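Pentalenene synthase (Streptomyces chartreusis NRRL 3882, PDB 6Q4S) probably converts farnesyl diphosphate, with magnesium as cofactor, into the bicyclic sesquiterpenol 7-epi-alpha-eudesmol through a 1,10-cyclization. Local coordinates at residues A[68-82]-A[118-130]. Numbering follows the deposited sequence.
Sequences VLMNWFSLAFLFDDQ and PITLAWAEVWKYL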
loop_
_atom_site.group_PDB
_atom_site.type_symbol
_atom_site.label_atom_id
_atom_site.label_comp_id
_atom_site.label_asym_id
_atom_site.label_seq_id
_atom_site.Cartn_x
_atom_site.Cartn_y
_atom_site.Cartn_z
ATOM N N VAL A 68 -19.226 4.681 11.673
ATOM C CA VAL A 68 -18.340 4.301 10.565
ATOM C C VAL A 68 -17.371 3.220 11.081
ATOM O O VAL A 68 -17.170 2.207 10.419
ATOM C CB VAL A 68 -17.578 5.541 10.085
ATOM C CG1 VAL A 68 -16.427 5.179 9.110
ATOM C CG2 VAL A 68 -18.534 6.494 9.404
ATOM N N LEU A 69 -16.833 3.415 12.286
ATOM C CA LEU A 69 -15.928 2.420 12.887
ATOM C C LEU A 69 -16.567 1.063 13.146
ATOM O O LEU A 69 -15.969 0.031 12.825
ATOM C CB LEU A 69 -15.172 2.977 14.074
ATOM C CG LEU A 69 -14.190 4.093 13.760
ATOM C CD1 LEU A 69 -13.987 4.961 14.986
ATOM C CD2 LEU A 69 -12.835 3.657 13.153
ATOM N N MET A 70 -17.790 1.028 13.661
ATOM C CA MET A 70 -18.495 -0.202 13.825
ATOM C C MET A 70 -18.786 -0.845 12.482
ATOM O O MET A 70 -18.709 -2.073 12.332
ATOM C CB MET A 70 -19.806 -0.035 14.566
ATOM C CG MET A 70 -19.605 0.526 15.988
ATOM S SD MET A 70 -21.222 0.714 16.782
ATOM C CE MET A 70 -20.578 1.043 18.434
ATOM N N ASN A 71 -19.170 -0.022 11.501
ATOM C CA ASN A 71 -19.464 -0.576 10.220
ATOM C C ASN A 71 -18.159 -1.320 9.665
ATOM O O ASN A 71 -18.216 -2.466 9.192
ATOM C CB ASN A 71 -19.964 0.526 9.256
ATOM C CG ASN A 71 -21.315 1.113 9.660
ATOM O OD1 ASN A 71 -22.092 0.516 10.420
ATOM N ND2 ASN A 71 -21.648 2.225 9.020
ATOM N N TRP A 72 -17.071 -0.612 9.670
ATOM C CA TRP A 72 -15.768 -1.178 9.306
ATOM C C TRP A 72 -15.401 -2.459 10.050
ATOM O O TRP A 72 -15.151 -3.483 9.433
ATOM C CB TRP A 72 -14.735 -0.174 9.589
ATOM C CG TRP A 72 -13.382 -0.559 9.215
ATOM C CD1 TRP A 72 -12.974 -1.196 8.088
ATOM C CD2 TRP A 72 -12.245 -0.314 9.975
ATOM N NE1 TRP A 72 -11.613 -1.355 8.092
ATOM C CE2 TRP A 72 -11.135 -0.841 9.259
ATOM C CE3 TRP A 72 -12.035 0.268 11.219
ATOM C CZ2 TRP A 72 -9.834 -0.699 9.717
ATOM C CZ3 TRP A 72 -10.781 0.370 11.684
ATOM C CH2 TRP A 72 -9.678 -0.109 10.944
ATOM N N PHE A 73 -15.449 -2.395 11.376
ATOM C CA PHE A 73 -15.311 -3.560 12.206
ATOM C C PHE A 73 -16.096 -4.756 11.673
ATOM O O PHE A 73 -15.587 -5.849 11.667
ATOM C CB PHE A 73 -15.815 -3.293 13.622
ATOM C CG PHE A 73 -14.783 -3.354 14.675
ATOM C CD1 PHE A 73 -14.577 -4.515 15.369
ATOM C CD2 PHE A 73 -14.092 -2.220 15.069
ATOM C CE1 PHE A 73 -13.652 -4.575 16.386
ATOM C CE2 PHE A 73 -13.193 -2.253 16.136
ATOM C CZ PHE A 73 -12.957 -3.427 16.767
ATOM N N SER A 74 -17.353 -4.562 11.292
ATOM C CA SER A 74 -18.134 -5.648 10.854
ATOM C C SER A 74 -17.597 -6.315 9.563
ATOM O O SER A 74 -17.866 -7.509 9.374
ATOM C CB SER A 74 -19.627 -5.270 10.658
ATOM O OG SER A 74 -19.840 -4.440 9.536
ATOM N N LEU A 75 -16.917 -5.537 8.696
ATOM C CA LEU A 75 -16.501 -5.998 7.352
ATOM C C LEU A 75 -15.547 -7.139 7.478
ATOM O O LEU A 75 -15.761 -8.179 6.884
ATOM C CB LEU A 75 -15.847 -4.884 6.488
ATOM C CG LEU A 75 -16.874 -3.846 6.142
ATOM C CD1 LEU A 75 -16.322 -2.701 5.334
ATOM C CD2 LEU A 75 -18.060 -4.476 5.466
ATOM N N ALA A 76 -14.528 -6.943 8.277
ATOM C CA ALA A 76 -13.550 -7.958 8.494
ATOM C C ALA A 76 -14.143 -9.234 9.087
ATOM O O ALA A 76 -13.802 -10.314 8.664
ATOM C CB ALA A 76 -12.483 -7.421 9.404
ATOM N N PHE A 77 -14.970 -9.117 10.112
ATOM C CA PHE A 77 -15.523 -10.277 10.780
ATOM C C PHE A 77 -16.596 -10.995 9.976
ATOM O O PHE A 77 -16.788 -12.188 10.125
ATOM C CB PHE A 77 -16.109 -9.899 12.137
ATOM C CG PHE A 77 -15.076 -9.633 13.198
ATOM C CD1 PHE A 77 -14.377 -8.399 13.253
ATOM C CD2 PHE A 77 -14.807 -10.599 14.174
ATOM C CE1 PHE A 77 -13.420 -8.164 14.236
ATOM C CE2 PHE A 77 -13.840 -10.359 15.173
ATOM C CZ PHE A 77 -13.162 -9.134 15.212
ATOM N N LEU A 78 -17.323 -10.263 9.150
ATOM C CA LEU A 78 -18.310 -10.886 8.300
ATOM C C LEU A 78 -17.668 -11.476 7.062
ATOM O O LEU A 78 -18.271 -12.307 6.416
ATOM C CB LEU A 78 -19.380 -9.912 7.886
ATOM C CG LEU A 78 -20.418 -9.728 9.013
ATOM C CD1 LEU A 78 -21.328 -8.554 8.751
ATOM C CD2 LEU A 78 -21.193 -11.028 9.257
ATOM N N PHE A 79 -16.483 -11.012 6.726
ATOM C CA PHE A 79 -15.831 -11.380 5.464
ATOM C C PHE A 79 -15.904 -12.890 5.138
ATOM O O PHE A 79 -16.651 -13.221 4.176
ATOM C CB PHE A 79 -14.437 -10.761 5.394
ATOM C CG PHE A 79 -13.658 -11.104 4.163
ATOM C CD1 PHE A 79 -14.250 -11.308 2.974
ATOM C CD2 PHE A 79 -12.290 -11.126 4.228
ATOM C CE1 PHE A 79 -13.492 -11.609 1.850
ATOM C CE2 PHE A 79 -11.525 -11.429 3.110
ATOM C CZ PHE A 79 -12.148 -11.695 1.920
ATOM N N ASP A 80 -15.269 -13.808 5.898
ATOM C CA ASP A 80 -15.516 -15.323 5.636
ATOM C C ASP A 80 -16.970 -15.743 5.315
ATOM O O ASP A 80 -17.245 -16.483 4.354
ATOM C CB ASP A 80 -15.001 -16.267 6.746
ATOM C CG ASP A 80 -14.734 -15.559 8.050
ATOM O OD1 ASP A 80 -15.719 -15.064 8.670
ATOM O OD2 ASP A 80 -13.528 -15.472 8.415
ATOM N N ASP A 81 -17.893 -15.194 6.092
ATOM C CA ASP A 81 -19.316 -15.572 6.033
ATOM C C ASP A 81 -20.071 -15.010 4.793
ATOM O O ASP A 81 -21.251 -15.260 4.629
ATOM C CB ASP A 81 -20.023 -15.224 7.384
ATOM C CG ASP A 81 -19.256 -15.792 8.634
ATOM O OD1 ASP A 81 -18.279 -16.552 8.461
ATOM O OD2 ASP A 81 -19.606 -15.470 9.783
ATOM N N GLN A 82 -19.399 -14.303 3.894
ATOM C CA GLN A 82 -20.061 -13.809 2.683
ATOM C C GLN A 82 -20.175 -14.868 1.575
ATOM O O GLN A 82 -20.913 -14.650 0.611
ATOM C CB GLN A 82 -19.326 -12.563 2.163
ATOM C CG GLN A 82 -19.361 -11.391 3.139
ATOM C CD GLN A 82 -20.789 -10.862 3.342
ATOM O OE1 GLN A 82 -21.342 -10.279 2.448
ATOM N NE2 GLN A 82 -21.362 -11.083 4.503
ATOM N N PRO A 118 -21.746 -7.501 -1.889
ATOM C CA PRO A 118 -22.091 -6.644 -0.759
ATOM C C PRO A 118 -20.867 -6.129 0.022
ATOM O O PRO A 118 -20.787 -4.931 0.327
ATOM C CB PRO A 118 -22.962 -7.578 0.119
ATOM C CG PRO A 118 -23.603 -8.490 -0.869
ATOM C CD PRO A 118 -22.568 -8.725 -1.933
ATOM N N ILE A 119 -19.922 -7.003 0.353
ATOM C CA ILE A 119 -18.745 -6.579 1.120
ATOM C C ILE A 119 -17.890 -5.499 0.414
ATOM O O ILE A 119 -17.445 -4.543 1.062
ATOM C CB ILE A 119 -17.909 -7.760 1.558
ATOM C CG1 ILE A 119 -16.924 -7.321 2.645
ATOM C CG2 ILE A 119 -17.115 -8.357 0.406
ATOM C CD1 ILE A 119 -16.665 -8.460 3.591
ATOM N N THR A 120 -17.738 -5.582 -0.921
ATOM C CA THR A 120 -16.821 -4.659 -1.627
ATOM C C THR A 120 -17.486 -3.318 -1.771
ATOM O O THR A 120 -16.849 -2.289 -1.638
ATOM C CB THR A 120 -16.319 -5.209 -2.970
ATOM O OG1 THR A 120 -17.390 -5.477 -3.912
ATOM C CG2 THR A 120 -15.542 -6.477 -2.734
ATOM N N LEU A 121 -18.797 -3.336 -1.994
ATOM C CA LEU A 121 -19.566 -2.091 -2.007
ATOM C C LEU A 121 -19.595 -1.417 -0.662
ATOM O O LEU A 121 -19.467 -0.203 -0.598
ATOM C CB LEU A 121 -21.003 -2.365 -2.500
ATOM C CG LEU A 121 -21.041 -2.854 -3.971
ATOM C CD1 LEU A 121 -22.350 -3.618 -4.217
ATOM C CD2 LEU A 121 -20.865 -1.721 -4.977
ATOM N N ALA A 122 -19.755 -2.196 0.400
ATOM C CA ALA A 122 -19.725 -1.690 1.759
ATOM C C ALA A 122 -18.402 -1.064 2.042
ATOM O O ALA A 122 -18.335 0.051 2.571
ATOM C CB ALA A 122 -20.032 -2.769 2.764
ATOM N N TRP A 123 -17.325 -1.767 1.702
ATOM C CA TRP A 123 -16.002 -1.192 1.914
ATOM C C TRP A 123 -15.737 0.025 1.067
ATOM O O TRP A 123 -15.160 0.983 1.562
ATOM C CB TRP A 123 -14.916 -2.273 1.744
ATOM C CG TRP A 123 -13.502 -1.839 1.923
ATOM C CD1 TRP A 123 -12.493 -2.097 1.033
ATOM C CD2 TRP A 123 -12.888 -1.099 3.013
ATOM N NE1 TRP A 123 -11.307 -1.609 1.513
ATOM C CE2 TRP A 123 -11.517 -0.981 2.711
ATOM C CE3 TRP A 123 -13.351 -0.545 4.201
ATOM C CZ2 TRP A 123 -10.596 -0.300 3.543
ATOM C CZ3 TRP A 123 -12.437 0.130 5.035
ATOM C CH2 TRP A 123 -11.076 0.265 4.686
ATOM N N ALA A 124 -16.129 0.049 -0.197
ATOM C CA ALA A 124 -15.917 1.297 -0.934
ATOM C C ALA A 124 -16.553 2.497 -0.225
ATOM O O ALA A 124 -15.981 3.628 -0.224
ATOM C CB ALA A 124 -16.404 1.200 -2.353
ATOM N N GLU A 125 -17.709 2.266 0.405
ATOM C CA GLU A 125 -18.387 3.329 1.170
ATOM C C GLU A 125 -17.614 3.730 2.395
ATOM O O GLU A 125 -17.346 4.892 2.542
ATOM C CB GLU A 125 -19.832 2.932 1.575
ATOM C CG GLU A 125 -20.523 4.052 2.379
ATOM C CD GLU A 125 -21.806 3.597 3.077
ATOM O OE1 GLU A 125 -22.775 3.372 2.323
ATOM O OE2 GLU A 125 -21.804 3.460 4.340
ATOM N N VAL A 126 -17.205 2.746 3.202
ATOM C CA VAL A 126 -16.542 2.983 4.463
ATOM C C VAL A 126 -15.248 3.688 4.282
ATOM O O VAL A 126 -14.924 4.575 5.077
ATOM C CB VAL A 126 -16.428 1.697 5.320
ATOM C CG1 VAL A 126 -15.445 1.777 6.477
ATOM C CG2 VAL A 126 -17.803 1.272 5.791
ATOM N N TRP A 127 -14.492 3.307 3.256
ATOM C CA TRP A 127 -13.168 3.898 3.027
ATOM C C TRP A 127 -13.259 5.389 2.709
ATOM O O TRP A 127 -12.486 6.151 3.192
ATOM C CB TRP A 127 -12.394 3.173 1.902
ATOM C CG TRP A 127 -11.159 3.911 1.499
ATOM C CD1 TRP A 127 -10.952 4.573 0.335
ATOM C CD2 TRP A 127 -10.003 4.143 2.296
ATOM N NE1 TRP A 127 -9.731 5.190 0.333
ATOM C CE2 TRP A 127 -9.117 4.934 1.531
ATOM C CE3 TRP A 127 -9.630 3.779 3.583
ATOM C CZ2 TRP A 127 -7.883 5.332 1.996
ATOM C CZ3 TRP A 127 -8.413 4.208 4.046
ATOM C CH2 TRP A 127 -7.534 4.933 3.236
ATOM N N LYS A 128 -14.269 5.799 1.980
ATOM C CA LYS A 128 -14.513 7.196 1.729
ATOM C C LYS A 128 -14.650 7.995 3.026
ATOM O O LYS A 128 -14.039 9.063 3.168
ATOM C CB LYS A 128 -15.760 7.312 0.868
ATOM C CG LYS A 128 -16.172 8.763 0.556
ATOM C CD LYS A 128 -17.332 8.770 -0.433
ATOM C CE LYS A 128 -18.547 8.022 0.143
ATOM N NZ LYS A 128 -19.719 8.141 -0.780
ATOM N N TYR A 129 -15.368 7.457 4.017
ATOM C CA TYR A 129 -15.418 8.146 5.340
ATOM C C TYR A 129 -14.176 8.023 6.182
ATOM O O TYR A 129 -13.761 8.969 6.851
ATOM C CB TYR A 129 -16.586 7.623 6.143
ATOM C CG TYR A 129 -17.927 7.985 5.519
ATOM C CD1 TYR A 129 -18.275 9.312 5.308
ATOM C CD2 TYR A 129 -18.832 6.997 5.122
ATOM C CE1 TYR A 129 -19.499 9.654 4.743
ATOM C CE2 TYR A 129 -20.061 7.334 4.572
ATOM C CZ TYR A 129 -20.374 8.661 4.375
ATOM O OH TYR A 129 -21.567 9.003 3.819
ATOM N N LEU A 130 -13.615 6.808 6.226
ATOM C CA LEU A 130 -12.433 6.575 7.044
ATOM C C LEU A 130 -11.269 7.405 6.548
ATOM O O LEU A 130 -10.466 7.913 7.350
ATOM C CB LEU A 130 -12.143 5.080 6.992
ATOM C CG LEU A 130 -11.487 4.355 8.116
ATOM C CD1 LEU A 130 -12.334 4.429 9.372
ATOM C CD2 LEU A 130 -11.313 2.902 7.685
HETATM O O HOH W 1 -20.461 3.822 6.855
HETATM O O HOH W 2 -20.243 -9.696 0.000
#
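I119 reaches across from helix 118-131 to the L75-F79 part of helix 63-79. Its CG1 is anti to the backbone N (chi1 -165°) and heads across the contact, and CD1 at its end meets L75 and F79. CD1 lies 3.4 Å from the carbonyl O of L75 and 3.7 Å from CB of F79. L75 sends its own side chain back past I119 in the opposite direction. It is a knob set among I119, A122, W123 and V126. CD2 rests on CB of A122 at 3.8 Å, and CD1 meets the backbone and ring of W123. V126 is the reciprocal knob, set among V68, N71, L75 and W72, with CG1 3.7 Å from CB of W72.

V68 fills the far end of the contact. Its CG1 touches CB of Y129 at 3.8 Å. The indoles of W72 and W123 lie alongside each other with a common heading. The five-membered ring of W72 and the six-membered ring of W123 are tilted by 18° and strongly offset, with little overlap. CD1 of W72 comes 3.4 Å from CZ3 of W123. Over one face of W72, CD2 of L130 makes a CH-pi contact, 4.1 Å from the centroid of the five-membered ring.

No direct hydrogen bond joins the two segments. Two waters bridge them instead. One accepts from ND2 of N71 and donates to OE2 of E125. The other donates to OE1 of Q82 and accepts from N of I119. H26 and W29 of helix 19-32 hydrogen-bond OD1 of N71 and OE2 of E125, and L35 O bonds NE2 of Q82.

Segments 68-79 and 118-130 run roughly antiparallel, at 141°, in the all-helical terpene synthase fold. D80, a likely magnesium ligand, and Q82 belong to the DDXXD motif. Apolar interlocking thus joins the helix leading into that motif to helix 118-131, with water-mediated polar links added.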